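Local coordinates for protein acyl-CoA dehydrogenase FadE3 (Mycobacterium smegmatis, PDB 4IV6) that belongs to the acyl-CoA dehydrogenase family of flavoproteins, forms a tetramer and binds dihydroflavine-adenine dinucleotide where two subunits meet, at residues G90-V95 and E119-M124; D147-N152 and V221-L226; C315-G320 and V381-L386. One frame throughout, in Å; residues are numbered along the deposited sequence. Where two conformers were deposited one is given.

Contact 1. Residues G90-V95 and E119-M124. With FDA (dihydroflavine-adenine dinucleotide), chain D.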
loop_
_atom_site.group_PDB
_atom_site.type_symbol
_atom_site.label_atom_id
_atom_site.label_comp_id
_atom_site.label_asym_id
_atom_site.label_seq_id
_atom_site.Cartn_x
_atom_site.Cartn_y
_atom_site.Cartn_z
ATOM N N GLY B 90 0.879 16.500 26.630
ATOM C CA GLY B 90 -0.350 16.367 25.836
ATOM C C GLY B 90 -1.648 16.339 26.628
ATOM O O GLY B 90 -2.495 17.244 26.504
ATOM N N GLY B 91 -1.812 15.313 27.455
ATOM C CA GLY B 91 -2.942 15.268 28.376
ATOM C C GLY B 91 -3.097 16.494 29.265
ATOM O O GLY B 91 -4.215 16.925 29.544
ATOM N N HIS B 92 -1.979 17.071 29.706
ATOM C CA HIS B 92 -1.999 18.285 30.507
ATOM C C HIS B 92 -2.650 19.416 29.732
ATOM O O HIS B 92 -3.479 20.149 30.256
ATOM C CB HIS B 92 -0.570 18.650 30.903
ATOM C CG HIS B 92 -0.435 19.913 31.676
ATOM N ND1 HIS B 92 -0.395 19.946 33.057
ATOM C CD2 HIS B 92 -0.245 21.188 31.264
ATOM C CE1 HIS B 92 -0.227 21.194 33.460
ATOM N NE2 HIS B 92 -0.121 21.966 32.387
ATOM N N THR B 93 -2.295 19.549 28.466
ATOM C CA THR B 93 -2.937 20.551 27.604
ATOM C C THR B 93 -4.455 20.311 27.443
ATOM O O THR B 93 -5.271 21.240 27.508
ATOM C CB THR B 93 -2.280 20.582 26.212
ATOM O OG1 THR B 93 -0.839 20.632 26.347
ATOM C CG2 THR B 93 -2.763 21.777 25.440
ATOM N N VAL B 94 -4.826 19.065 27.229
ATOM C CA VAL B 94 -6.231 18.734 27.071
ATOM C C VAL B 94 -6.988 19.107 28.349
ATOM O O VAL B 94 -8.045 19.715 28.271
ATOM C CB VAL B 94 -6.417 17.257 26.693
ATOM C CG1 VAL B 94 -7.879 16.886 26.671
ATOM C CG2 VAL B 94 -5.791 16.984 25.320
ATOM N N VAL B 95 -6.429 18.788 29.524
ATOM C CA VAL B 95 -7.102 19.141 30.783
ATOM C C VAL B 95 -7.190 20.651 30.933
ATOM O O VAL B 95 -8.230 21.166 31.383
ATOM C CB VAL B 95 -6.420 18.541 32.036
ATOM C CG1 VAL B 95 -7.100 19.028 33.308
ATOM C CG2 VAL B 95 -6.436 17.031 31.975
ATOM N N GLU B 119 4.019 23.535 37.870
ATOM C CA GLU B 119 4.107 23.196 39.296
ATOM C C GLU B 119 3.092 22.101 39.600
ATOM O O GLU B 119 3.395 21.178 40.336
ATOM C CB GLU B 119 3.832 24.408 40.187
ATOM C CG GLU B 119 4.011 24.109 41.673
ATOM C CD GLU B 119 3.591 25.255 42.583
ATOM O OE1 GLU B 119 3.727 26.446 42.212
ATOM O OE2 GLU B 119 3.117 24.945 43.692
ATOM N N LEU B 120 1.898 22.224 39.011
ATOM C CA LEU B 120 0.931 21.143 38.995
ATOM C C LEU B 120 0.768 20.620 37.579
ATOM O O LEU B 120 0.516 21.390 36.674
ATOM C CB LEU B 120 -0.406 21.634 39.506
ATOM C CG LEU B 120 -1.583 20.665 39.378
ATOM C CD1 LEU B 120 -1.375 19.442 40.227
ATOM C CD2 LEU B 120 -2.848 21.387 39.796
ATOM N N ARG B 121 0.860 19.310 37.412
ATOM C CA ARG B 121 0.592 18.651 36.152
ATOM C C ARG B 121 -0.688 17.819 36.194
ATOM O O ARG B 121 -1.059 17.258 37.244
ATOM C CB ARG B 121 1.767 17.764 35.811
ATOM C CG ARG B 121 2.944 18.575 35.283
ATOM C CD ARG B 121 4.162 17.720 35.115
ATOM N NE ARG B 121 3.991 16.748 34.065
ATOM C CZ ARG B 121 4.843 15.758 33.842
ATOM N NH1 ARG B 121 5.944 15.643 34.587
ATOM N NH2 ARG B 121 4.611 14.908 32.856
ATOM N N ALA B 122 -1.368 17.750 35.050
ATOM C CA ALA B 122 -2.610 17.013 34.928
ATOM C C ALA B 122 -2.534 16.024 33.793
ATOM O O ALA B 122 -1.789 16.203 32.814
ATOM C CB ALA B 122 -3.792 17.964 34.734
ATOM N N THR B 123 -3.349 14.976 33.908
ATOM C CA THR B 123 -3.480 14.009 32.833
ATOM C C THR B 123 -4.932 13.547 32.706
ATOM O O THR B 123 -5.754 13.827 33.594
ATOM C CB THR B 123 -2.547 12.828 33.054
ATOM O OG1 THR B 123 -2.545 11.978 31.894
ATOM C CG2 THR B 123 -2.985 12.015 34.287
ATOM N N MET B 124 -5.239 12.863 31.602
ATOM C CA MET B 124 -6.597 12.349 31.331
ATOM C C MET B 124 -6.688 10.873 31.643
ATOM O O MET B 124 -5.911 10.113 31.105
ATOM C CB MET B 124 -6.949 12.438 29.845
ATOM C CG MET B 124 -7.037 13.814 29.240
ATOM S SD MET B 124 -8.397 14.786 29.912
ATOM C CE MET B 124 -9.770 13.691 29.648
HETATM P PA FDA D . -9.671 -2.136 22.242
HETATM O O1A FDA D . -10.785 -1.125 22.357
HETATM O O2A FDA D . -9.680 -3.381 23.086
HETATM O O5B FDA D . -9.546 -2.546 20.699
HETATM C C5B FDA D . -8.721 -3.643 20.240
HETATM C C4B FDA D . -8.769 -3.693 18.703
HETATM O O4B FDA D . -10.127 -3.747 18.223
HETATM C C3B FDA D . -8.187 -2.447 18.070
HETATM O O3B FDA D . -7.658 -2.783 16.768
HETATM C C2B FDA D . -9.399 -1.548 17.965
HETATM O O2B FDA D . -9.290 -0.516 16.987
HETATM C C1B FDA D . -10.436 -2.552 17.524
HETATM N N9A FDA D . -11.834 -2.127 17.809
HETATM C C8A FDA D . -12.401 -2.060 19.034
HETATM N N7A FDA D . -13.691 -1.684 18.931
HETATM C C5A FDA D . -13.941 -1.500 17.612
HETATM C C6A FDA D . -15.081 -1.100 16.803
HETATM N N6A FDA D . -16.239 -0.814 17.402
HETATM N N1A FDA D . -14.964 -1.015 15.460
HETATM C C2A FDA D . -13.809 -1.334 14.854
HETATM N N3A FDA D . -12.700 -1.708 15.532
HETATM C C4A FDA D . -12.725 -1.820 16.876
HETATM N N1 FDA D . -5.644 6.269 27.747
HETATM C C2 FDA D . -5.976 7.222 28.613
HETATM O O2 FDA D . -7.151 7.284 29.021
HETATM N N3 FDA D . -5.082 8.121 29.063
HETATM C C4 FDA D . -3.797 8.137 28.708
HETATM O O4 FDA D . -2.995 8.985 29.185
HETATM C C4X FDA D . -3.354 7.128 27.726
HETATM N N5 FDA D . -2.077 7.017 27.306
HETATM C C5X FDA D . -1.649 5.847 26.767
HETATM C C6 FDA D . -0.288 5.527 26.706
HETATM C C7 FDA D . 0.158 4.343 26.119
HETATM C C7M FDA D . 1.625 3.998 26.092
HETATM C C8 FDA D . -0.777 3.452 25.554
HETATM C C8M FDA D . -0.394 2.150 24.890
HETATM C C9 FDA D . -2.125 3.765 25.622
HETATM C C9A FDA D . -2.576 4.943 26.239
HETATM N N10 FDA D . -3.961 5.202 26.318
HETATM C C10 FDA D . -4.373 6.152 27.278
HETATM C "C1'" FDA D . -4.864 4.067 26.095
HETATM C "C2'" FDA D . -5.324 4.133 24.655
HETATM O "O2'" FDA D . -6.158 5.271 24.430
HETATM C "C3'" FDA D . -6.062 2.835 24.327
HETATM O "O3'" FDA D . -5.087 1.813 24.150
HETATM C "C4'" FDA D . -6.910 2.922 23.080
HETATM O "O4'" FDA D . -8.117 3.590 23.480
HETATM C "C5'" FDA D . -7.303 1.530 22.552
HETATM O "O5'" FDA D . -7.835 0.782 23.622
HETATM P P FDA D . -7.718 -0.788 23.799
HETATM O O1P FDA D . -8.642 -1.071 24.966
HETATM O O2P FDA D . -6.281 -1.169 23.903
HETATM O O3P FDA D . -8.293 -1.335 22.395
#

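Contact 2. Residues D147-N152 and V221-L226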
loop_
_atom_site.group_PDB
_atom_site.type_symbol
_atom_site.label_atom_id
_atom_site.label_comp_id
_atom_site.label_asym_id
_atom_site.label_seq_id
_atom_site.Cartn_x
_atom_site.Cartn_y
_atom_site.Cartn_z
ATOM N N ASP B 147 -21.586 15.300 50.680
ATOM C CA ASP B 147 -20.921 16.226 49.782
ATOM C C ASP B 147 -19.656 15.673 49.190
ATOM O O ASP B 147 -18.810 16.442 48.751
ATOM C CB ASP B 147 -20.626 17.536 50.486
ATOM C CG ASP B 147 -21.892 18.211 50.993
ATOM O OD1 ASP B 147 -22.903 18.275 50.248
ATOM O OD2 ASP B 147 -21.859 18.660 52.147
ATOM N N ASP B 148 -19.547 14.341 49.157
ATOM C CA ASP B 148 -18.471 13.648 48.457
ATOM C C ASP B 148 -19.004 12.791 47.320
ATOM O O ASP B 148 -20.145 12.346 47.332
ATOM C CB ASP B 148 -17.697 12.695 49.391
ATOM C CG ASP B 148 -16.833 13.417 50.411
ATOM O OD1 ASP B 148 -16.294 14.543 50.141
ATOM O OD2 ASP B 148 -16.673 12.805 51.501
ATOM N N TYR B 149 -18.137 12.549 46.349
ATOM C CA TYR B 149 -18.249 11.378 45.499
ATOM C C TYR B 149 -17.347 10.297 46.093
ATOM O O TYR B 149 -16.247 10.592 46.556
ATOM C CB TYR B 149 -17.813 11.670 44.066
ATOM C CG TYR B 149 -18.763 12.538 43.269
ATOM C CD1 TYR B 149 -20.001 12.072 42.860
ATOM C CD2 TYR B 149 -18.385 13.810 42.873
ATOM C CE1 TYR B 149 -20.845 12.866 42.082
ATOM C CE2 TYR B 149 -19.223 14.605 42.110
ATOM C CZ TYR B 149 -20.444 14.132 41.714
ATOM O OH TYR B 149 -21.246 14.963 40.949
ATOM N N VAL B 150 -17.843 9.066 46.078
ATOM C CA VAL B 150 -17.077 7.896 46.407
ATOM C C VAL B 150 -16.774 7.154 45.121
ATOM O O VAL B 150 -17.683 6.662 44.449
ATOM C CB VAL B 150 -17.822 6.953 47.349
ATOM C CG1 VAL B 150 -16.892 5.821 47.760
ATOM C CG2 VAL B 150 -18.324 7.720 48.576
ATOM N N ILE B 151 -15.480 7.070 44.818
ATOM C CA ILE B 151 -14.989 6.475 43.576
ATOM C C ILE B 151 -14.458 5.062 43.801
ATOM O O ILE B 151 -13.597 4.825 44.682
ATOM C CB ILE B 151 -13.867 7.344 42.958
ATOM C CG1 ILE B 151 -14.302 8.809 42.813
ATOM C CG2 ILE B 151 -13.442 6.818 41.604
ATOM C CD1 ILE B 151 -13.173 9.757 42.432
ATOM N N ASN B 152 -14.956 4.140 42.953
ATOM C CA ASN B 152 -14.478 2.782 42.882
ATOM C C ASN B 152 -14.254 2.336 41.454
ATOM O O ASN B 152 -15.091 2.577 40.583
ATOM C CB ASN B 152 -15.517 1.850 43.519
ATOM C CG ASN B 152 -15.522 1.951 45.019
ATOM O OD1 ASN B 152 -14.591 1.487 45.662
ATOM N ND2 ASN B 152 -16.566 2.574 45.593
ATOM N N VAL B 221 -13.788 12.133 47.091
ATOM C CA VAL B 221 -13.467 13.485 46.640
ATOM C C VAL B 221 -14.706 14.340 46.863
ATOM O O VAL B 221 -15.807 13.840 46.868
ATOM C CB VAL B 221 -13.052 13.526 45.162
ATOM C CG1 VAL B 221 -11.840 12.647 44.940
ATOM C CG2 VAL B 221 -14.200 13.122 44.242
ATOM N N PRO B 222 -14.530 15.642 47.069
ATOM C CA PRO B 222 -15.709 16.458 47.236
ATOM C C PRO B 222 -16.499 16.587 45.934
ATOM O O PRO B 222 -15.925 16.454 44.833
ATOM C CB PRO B 222 -15.157 17.810 47.711
ATOM C CG PRO B 222 -13.708 17.808 47.399
ATOM C CD PRO B 222 -13.274 16.388 47.217
ATOM N N VAL B 223 -17.805 16.822 46.055
ATOM C CA VAL B 223 -18.668 16.934 44.854
ATOM C C VAL B 223 -18.276 18.091 43.959
ATOM O O VAL B 223 -18.533 18.051 42.754
ATOM C CB VAL B 223 -20.191 16.974 45.154
ATOM C CG1 VAL B 223 -20.625 15.636 45.743
ATOM C CG2 VAL B 223 -20.580 18.138 46.064
ATOM N N SER B 224 -17.582 19.086 44.531
ATOM C CA SER B 224 -17.032 20.201 43.743
ATOM C C SER B 224 -15.960 19.760 42.734
ATOM O O SER B 224 -15.559 20.536 41.868
ATOM C CB SER B 224 -16.475 21.274 44.691
ATOM O OG SER B 224 -15.318 20.796 45.368
ATOM N N SER B 225 -15.507 18.508 42.815
ATOM C CA SER B 225 -14.560 17.982 41.824
ATOM C C SER B 225 -15.186 17.797 40.445
ATOM O O SER B 225 -14.464 17.619 39.469
ATOM C CB SER B 225 -13.992 16.633 42.278
ATOM O OG SER B 225 -15.025 15.675 42.376
ATOM N N LEU B 226 -16.516 17.801 40.373
ATOM C CA LEU B 226 -17.224 17.635 39.112
ATOM C C LEU B 226 -16.792 18.708 38.148
ATOM O O LEU B 226 -16.727 19.880 38.505
ATOM C CB LEU B 226 -18.749 17.722 39.315
ATOM C CG LEU B 226 -19.582 17.649 38.030
ATOM C CD1 LEU B 226 -19.430 16.319 37.277
ATOM C CD2 LEU B 226 -21.040 17.927 38.332
#

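Contact 3. Residues C315-G320 and V381-L386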
loop_
_atom_site.group_PDB
_atom_site.type_symbol
_atom_site.label_atom_id
_atom_site.label_comp_id
_atom_site.label_asym_id
_atom_site.label_seq_id
_atom_site.Cartn_x
_atom_site.Cartn_y
_atom_site.Cartn_z
ATOM N N CYS B 315 -13.764 22.021 13.122
ATOM C CA CYS B 315 -12.472 21.377 12.921
ATOM C C CYS B 315 -12.423 19.989 13.534
ATOM O O CYS B 315 -11.341 19.403 13.605
ATOM C CB CYS B 315 -11.387 22.229 13.582
ATOM S SG CYS B 315 -11.677 22.302 15.364
ATOM N N ASP B 316 -13.573 19.451 13.969
ATOM C CA ASP B 316 -13.570 18.180 14.670
ATOM C C ASP B 316 -13.170 17.022 13.733
ATOM O O ASP B 316 -12.323 16.198 14.075
ATOM C CB ASP B 316 -14.900 17.918 15.425
ATOM C CG ASP B 316 -16.132 17.920 14.524
ATOM O OD1 ASP B 316 -16.071 18.214 13.299
ATOM O OD2 ASP B 316 -17.204 17.613 15.072
ATOM N N MET B 317 -13.744 16.988 12.546
ATOM C CA MET B 317 -13.390 15.977 11.543
ATOM C C MET B 317 -11.943 16.186 11.057
ATOM O O MET B 317 -11.187 15.235 10.879
ATOM C CB MET B 317 -14.357 16.034 10.369
ATOM C CG MET B 317 -14.069 15.008 9.263
ATOM S SD MET B 317 -15.273 15.159 7.924
ATOM C CE MET B 317 -14.596 16.473 6.948
ATOM N N GLU B 318 -11.572 17.438 10.846
ATOM C CA GLU B 318 -10.266 17.761 10.300
ATOM C C GLU B 318 -9.141 17.363 11.283
ATOM O O GLU B 318 -8.099 16.868 10.869
ATOM C CB GLU B 318 -10.217 19.249 9.927
ATOM C CG GLU B 318 -11.109 19.605 8.741
ATOM C CD GLU B 318 -12.565 19.898 9.067
ATOM O OE1 GLU B 318 -13.054 19.666 10.225
ATOM O OE2 GLU B 318 -13.238 20.354 8.104
ATOM N N ALA B 319 -9.383 17.558 12.579
ATOM C CA ALA B 319 -8.459 17.089 13.611
ATOM C C ALA B 319 -8.260 15.573 13.603
ATOM O O ALA B 319 -7.139 15.094 13.724
ATOM C CB ALA B 319 -8.878 17.567 14.980
ATOM N N GLY B 320 -9.344 14.818 13.481
ATOM C CA GLY B 320 -9.263 13.361 13.366
ATOM C C GLY B 320 -8.538 12.926 12.090
ATOM O O GLY B 320 -7.727 11.988 12.110
ATOM N N VAL B 381 -20.552 11.952 6.653
ATOM C CA VAL B 381 -21.977 11.859 6.347
ATOM C C VAL B 381 -22.783 13.012 6.988
ATOM O O VAL B 381 -23.653 13.607 6.341
ATOM C CB VAL B 381 -22.516 10.462 6.725
ATOM C CG1 VAL B 381 -24.063 10.445 6.777
ATOM C CG2 VAL B 381 -21.970 9.434 5.736
ATOM N N ALA B 382 -22.454 13.347 8.221
ATOM C CA ALA B 382 -23.133 14.421 8.932
ATOM C C ALA B 382 -22.910 15.737 8.193
ATOM O O ALA B 382 -23.818 16.543 8.043
ATOM C CB ALA B 382 -22.606 14.546 10.350
ATOM N N ARG B 383 -21.683 15.937 7.728
ATOM C CA ARG B 383 -21.304 17.138 7.009
ATOM C C ARG B 383 -21.679 17.197 5.555
ATOM O O ARG B 383 -21.818 18.296 5.018
ATOM C CB ARG B 383 -19.799 17.282 7.085
ATOM C CG ARG B 383 -19.318 17.484 8.512
ATOM C CD ARG B 383 -18.453 18.663 8.516
ATOM N NE ARG B 383 -17.685 18.839 9.723
ATOM C CZ ARG B 383 -16.458 19.338 9.715
ATOM N NH1 ARG B 383 -15.917 19.702 8.570
ATOM N NH2 ARG B 383 -15.814 19.497 10.853
ATOM N N GLY B 384 -21.791 16.033 4.907
ATOM C CA GLY B 384 -22.062 15.967 3.471
ATOM C C GLY B 384 -20.786 16.037 2.619
ATOM O O GLY B 384 -20.850 16.175 1.411
ATOM N N GLY B 385 -19.624 15.916 3.239
ATOM C CA GLY B 385 -18.383 15.819 2.504
ATOM C C GLY B 385 -17.334 16.711 3.114
ATOM O O GLY B 385 -17.434 17.070 4.279
ATOM N N LEU B 386 -16.344 17.075 2.319
ATOM C CA LEU B 386 -15.284 17.953 2.797
ATOM C C LEU B 386 -15.741 19.411 2.735
ATOM O O LEU B 386 -16.573 19.781 1.923
ATOM C CB LEU B 386 -14.003 17.804 1.951
ATOM C CG LEU B 386 -13.272 16.467 1.923
ATOM C CD1 LEU B 386 -11.985 16.606 1.109
ATOM C CD2 LEU B 386 -12.928 15.998 3.323
HETATM O O HOH W 1 -18.317 17.298 12.192
#

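Contact 1. Residues G90-V95 and E119-M124
The carbonyl oxygen of Met-124 takes the N3-H of dihydroflavine-adenine dinucleotide (FDA) in an almost straight hydrogen bond, N3 to O 3.0 Å with 174° at the hydrogen. The side chain of the same residue turns to helix 83-102: CG lies anti to the carbonyl carbon, and the chain bends again at chi2 and chi3, bringing SD against the helix. There SD meets two valines, the closer contact being with Val-95 CG2 at 3.6 Å. Val-95 slides past the methionine in the opposite direction, whereas Val-94, touching SD through CG1, crosses it at about a right angle. Two residues back along the strand, Ala-122 CB packs 3.8 Å from CG1 of the same Val-95. This is the join of the N-terminal helical domain and the middle beta domain of the acyl-CoA dehydrogenase fold, with the first strand of a three-stranded sheet running across the helix at 90°, the axes only 5.9 Å apart. Gly-91 faces the strand without a side chain, its C lying 3.8 Å from Ala-122 O. Farther from the flavin, His-92 meets the chain at residues 120-122: with CG anti to the backbone N (chi1 177°), the imidazole lies alongside the chain and meets it edge-on. Its ND1 accepts the Ala-122 N-H, N to ND1 3.1 Å, with the donor close to the ring plane; ND1 is therefore the unprotonated nitrogen. At the same edge CE1 comes 3.3 Å from Leu-120 O. NE2 on the far side of the ring is hydrogen-bonded to Phe-53 O, so the imidazole is fixed through both nitrogens. Thr-123 points its CB away from the helix, and its OG1 is hydrogen-bonded to Ser-159 O.

Contact 2. Residues D147-N152 and V221-L226
Tyr-149 leaves its strand with CG anti to the carbonyl carbon (chi1 -72°), which lays the ring along the turn formed by residues 223-226. Its CB rests 3.9 Å from CG2 of Val-221, the residue paired with it. Further out, CD2 has Ser-225 OG near the ring edge, and CE2 comes 3.6 Å from Val-223 O. One ring face receives Val-223 CG1 in a CH-pi contact, the methyl carbon 4.1 Å from the ring centroid and displaced toward the rim. The phenol OH ends near Leu-226, 4.0 Å from its CD2, and is hydrogen-bonded to Glu-231. The ring springs from the antiparallel pairing of strands 148-159 and 219-222 in the middle beta domain: Tyr-149 and Val-221 form a hydrogen-bonded pair, and Asp-148 with Pro-222 the adjoining non-hydrogen-bonded one. Tyr-149 N gives its hydrogen to Val-221 O at 2.7 Å, nearly along the C=O axis, and Val-221 N returns a bond to Tyr-149 O. Past Pro-222 the chain enters a 3-10 turn, yet Val-223 N still reaches Asp-147 O at 2.9 Å, approaching from above the carbonyl plane. Within the turn Pro-222 O accepts both N and OG of Ser-225. On the Tyr-149 side of the sheet, Ile-151 CD1 touches Val-221 CG2 at 4.0 Å.

Contact 3. Residues C315-G320 and V381-L386
Three ionic hydrogen bonds tie the guanidinium of Arg-383 to two carboxylates. Glu-318 has CG anti to its carbonyl carbon and is bent at chi2 (85°), bringing its carboxylate round to grip the arginine end-on: OE2 meets NH1 of Arg-383 and OE1 meets NH2, each at 2.8 Å and each through a syn lone pair. The two planes are turned 38° apart. Asp-316 arrives tip to tip and almost coplanar, its OD1 2.8 Å from NH2 of Arg-383. Its CG sits in the crowded position between backbone N and carbonyl carbon (chi1 58°), so that OD1 also takes the Met-317 N-H at the start of helix 316-340. The salt-bridge network thus joins the first turn of this helix to the end of helix 369-383 in the C-terminal helical domain. Arg-383 has CG anti to the carbonyl carbon, bends at chi2 and runs on extended through chi3; its NE gives a hydrogen to a water that itself donates to Asp-316 OD1. Met-317, extended until chi3, lays CB over one guanidinium face, 3.8 Å from NH2 of Arg-383, and carries CE to 4.0 Å from Leu-386 CD2. Leu-386 also packs on Leu-295 of a neighbouring subunit.

From the N terminus the three contacts follow in series, none nested in or crossing another. Contact 1 closes a short, mostly helical loop, returning the chain from helix 105-116 to helix 83-102 as the N-terminal helical domain gives way to the middle beta domain. Contact 2 closes a longer span, rich in strand, at an outer end of that domain, before the chain enters helix 234-270. Contact 3 closes a helical span and fastens the C-terminal tail to the start of helix 316-340. The centres of contacts 1 and 2 lie 20 Å apart, those of 2 and 3 36 Å. Met-238 of helix 234-270 packs on contact 1 and Glu-243 on contact 3, so this helix links the two.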